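Local structure of apical membrane antigen 1-like protein, soluble form (Toxoplasma gondii, 3ZLE) at residues A[34-39]-A[285-290]. The protein probably takes part in host-cell invasion by the parasite, as a sporozoite member of the apicomplexan AMA1 family. Residues are numbered along the deposited sequence; the frame is centred on the assembly and turned at random.
Sequences VDLGRD and FWPVHE
With CG of His289 set anti to the backbone N (chi1 173°), the imidazole reaches across to Asp39, whose carboxylate lies over one ring face. Leu36 carries CG anti to its own carbonyl carbon (chi1 -70°) and brings both methyls to the ring of Pro287. Carboxylate and imidazole planes are only 15° apart, so the two flat groups stack. Asp39 OD2 sits above the ring near its rim, 3.2 Å from His289 CE1. The distance from Asp39 OD2 to His289 NE2 is 3.3 Å, but the angle is too poor for a hydrogen bond. Asp39 CB covers the same face on the CG-CD2 side, a CH-pi contact 3.7 Å from the His289 ring centroid. The main polar partner of OD2 is Lys295, in a salt bridge; this cation would probably offset the negative charge held over the imidazole. The second patch is apolar: Leu36 CD1 and CD2 both press on Pro287 CG from one side, each 4.0 Å from it, and the two side chains cross at about a right angle. Next to Leu36 in the chain, Asp35 OD1 accepts from Gly37 N at 3.3 Å, closing an Asx turn at the bend into the strand. Gly37 and Arg38 then face Glu45 together in a classic beta bulge. Side chains alone join the two segments directly, while their backbones are linked through the hairpin of strands 38-40 and 43-45: backbone hydrogen bonds pair Arg38 with Glu45 within it, Pro287 with Arg44 and His289 with Gly42. The long loop between helix 253-262 and strand 303-308 thus runs beside this small two-stranded sheet, with Trp286 packed edge-to-face against Tyr43 of the second strand.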
loop_
_atom_site.group_PDB
_atom_site.type_symbol
_atom_site.label_atom_id
_atom_site.label_comp_id
_atom_site.label_asym_id
_atom_site.label_seq_id
_atom_site.Cartn_x
_atom_site.Cartn_y
_atom_site.Cartn_z
ATOM N N VAL A 34 1.774 -6.825 -4.740
ATOM C CA VAL A 34 3.177 -7.005 -5.118
ATOM C C VAL A 34 3.619 -5.886 -6.081
ATOM O O VAL A 34 2.975 -5.633 -7.127
ATOM C CB VAL A 34 3.396 -8.347 -5.821
ATOM C CG1 VAL A 34 4.766 -8.354 -6.513
ATOM C CG2 VAL A 34 3.274 -9.497 -4.828
ATOM N N ASP A 35 4.660 -5.178 -5.676
ATOM C CA ASP A 35 5.180 -4.032 -6.415
ATOM C C ASP A 35 6.433 -4.406 -7.172
ATOM O O ASP A 35 7.507 -4.547 -6.598
ATOM C CB ASP A 35 5.478 -2.889 -5.471
ATOM C CG ASP A 35 5.998 -1.681 -6.175
ATOM O OD1 ASP A 35 6.482 -1.836 -7.338
ATOM O OD2 ASP A 35 5.903 -0.554 -5.586
ATOM N N LEU A 36 6.322 -4.548 -8.481
ATOM C CA LEU A 36 7.525 -4.872 -9.233
ATOM C C LEU A 36 7.469 -4.097 -10.503
ATOM O O LEU A 36 7.635 -4.646 -11.581
ATOM C CB LEU A 36 7.663 -6.409 -9.474
ATOM C CG LEU A 36 7.975 -7.302 -8.270
ATOM C CD1 LEU A 36 7.809 -8.803 -8.617
ATOM C CD2 LEU A 36 9.368 -7.053 -7.684
ATOM N N GLY A 37 7.243 -2.794 -10.369
ATOM C CA GLY A 37 6.874 -1.971 -11.495
ATOM C C GLY A 37 8.070 -1.489 -12.296
ATOM O O GLY A 37 7.905 -0.787 -13.287
ATOM N N ARG A 38 9.269 -1.861 -11.873
ATOM C CA ARG A 38 10.492 -1.452 -12.565
ATOM C C ARG A 38 11.414 -2.624 -12.869
ATOM O O ARG A 38 11.395 -3.628 -12.174
ATOM C CB ARG A 38 11.248 -0.469 -11.718
ATOM C CG ARG A 38 10.719 0.938 -11.827
ATOM C CD ARG A 38 11.401 1.745 -10.774
ATOM N NE ARG A 38 11.280 3.166 -11.027
ATOM C CZ ARG A 38 12.279 3.917 -11.450
ATOM N NH1 ARG A 38 13.452 3.360 -11.734
ATOM N NH2 ARG A 38 12.107 5.216 -11.582
ATOM N N ASP A 39 12.313 -2.426 -13.825
ATOM C CA ASP A 39 13.391 -3.368 -14.067
ATOM C C ASP A 39 14.714 -2.667 -14.291
ATOM O O ASP A 39 14.763 -1.533 -14.766
ATOM C CB ASP A 39 13.066 -4.267 -15.244
ATOM C CG ASP A 39 12.283 -3.563 -16.297
ATOM O OD1 ASP A 39 12.909 -2.886 -17.133
ATOM O OD2 ASP A 39 11.040 -3.711 -16.314
ATOM N N PHE A 285 17.463 -13.358 -4.609
ATOM C CA PHE A 285 16.808 -12.327 -3.839
ATOM C C PHE A 285 15.926 -11.433 -4.685
ATOM O O PHE A 285 15.101 -10.733 -4.154
ATOM C CB PHE A 285 17.834 -11.493 -3.067
ATOM C CG PHE A 285 18.558 -12.256 -1.981
ATOM C CD1 PHE A 285 18.220 -13.577 -1.687
ATOM C CD2 PHE A 285 19.620 -11.680 -1.307
ATOM C CE1 PHE A 285 18.930 -14.295 -0.745
ATOM C CE2 PHE A 285 20.297 -12.378 -0.319
ATOM C CZ PHE A 285 19.954 -13.693 -0.037
ATOM N N TRP A 286 16.200 -11.355 -5.993
ATOM C CA TRP A 286 15.459 -10.440 -6.863
ATOM C C TRP A 286 14.788 -11.202 -8.009
ATOM O O TRP A 286 15.426 -11.991 -8.679
ATOM C CB TRP A 286 16.372 -9.312 -7.425
ATOM C CG TRP A 286 17.375 -8.643 -6.431
ATOM C CD1 TRP A 286 17.272 -8.580 -5.080
ATOM C CD2 TRP A 286 18.565 -7.893 -6.776
ATOM N NE1 TRP A 286 18.352 -7.889 -4.538
ATOM C CE2 TRP A 286 19.190 -7.518 -5.556
ATOM C CE3 TRP A 286 19.240 -7.647 -7.980
ATOM C CZ2 TRP A 286 20.408 -6.845 -5.512
ATOM C CZ3 TRP A 286 20.456 -6.948 -7.943
ATOM C CH2 TRP A 286 21.021 -6.541 -6.706
ATOM N N PRO A 287 13.509 -10.902 -8.284
ATOM C CA PRO A 287 12.777 -11.570 -9.345
ATOM C C PRO A 287 13.367 -11.224 -10.698
ATOM O O PRO A 287 13.562 -10.043 -10.998
ATOM C CB PRO A 287 11.364 -10.978 -9.217
ATOM C CG PRO A 287 11.262 -10.596 -7.777
ATOM C CD PRO A 287 12.624 -10.101 -7.419
ATOM N N VAL A 288 13.626 -12.231 -11.532
ATOM C CA VAL A 288 14.174 -11.911 -12.845
ATOM C C VAL A 288 13.121 -11.322 -13.776
ATOM O O VAL A 288 11.938 -11.683 -13.711
ATOM C CB VAL A 288 15.082 -13.037 -13.486
ATOM C CG1 VAL A 288 15.191 -14.277 -12.613
ATOM C CG2 VAL A 288 14.694 -13.349 -14.929
ATOM N N HIS A 289 13.514 -10.279 -14.492
ATOM C CA HIS A 289 12.596 -9.559 -15.354
ATOM C C HIS A 289 12.472 -10.264 -16.708
ATOM O O HIS A 289 13.467 -10.465 -17.409
ATOM C CB HIS A 289 13.049 -8.114 -15.561
ATOM C CG HIS A 289 12.225 -7.371 -16.570
ATOM N ND1 HIS A 289 10.856 -7.250 -16.466
ATOM C CD2 HIS A 289 12.561 -6.808 -17.755
ATOM C CE1 HIS A 289 10.391 -6.602 -17.519
ATOM N NE2 HIS A 289 11.404 -6.331 -18.320
ATOM N N GLU A 290 11.250 -10.660 -17.047
ATOM C CA GLU A 290 10.973 -11.305 -18.330
ATOM C C GLU A 290 10.114 -10.404 -19.198
ATOM O O GLU A 290 9.306 -9.634 -18.693
ATOM C CB GLU A 290 10.274 -12.644 -18.114
ATOM C CG GLU A 290 11.223 -13.776 -17.731
ATOM C CD GLU A 290 10.605 -14.735 -16.725
ATOM O OE1 GLU A 290 9.355 -14.803 -16.642
ATOM O OE2 GLU A 290 11.374 -15.429 -16.020
#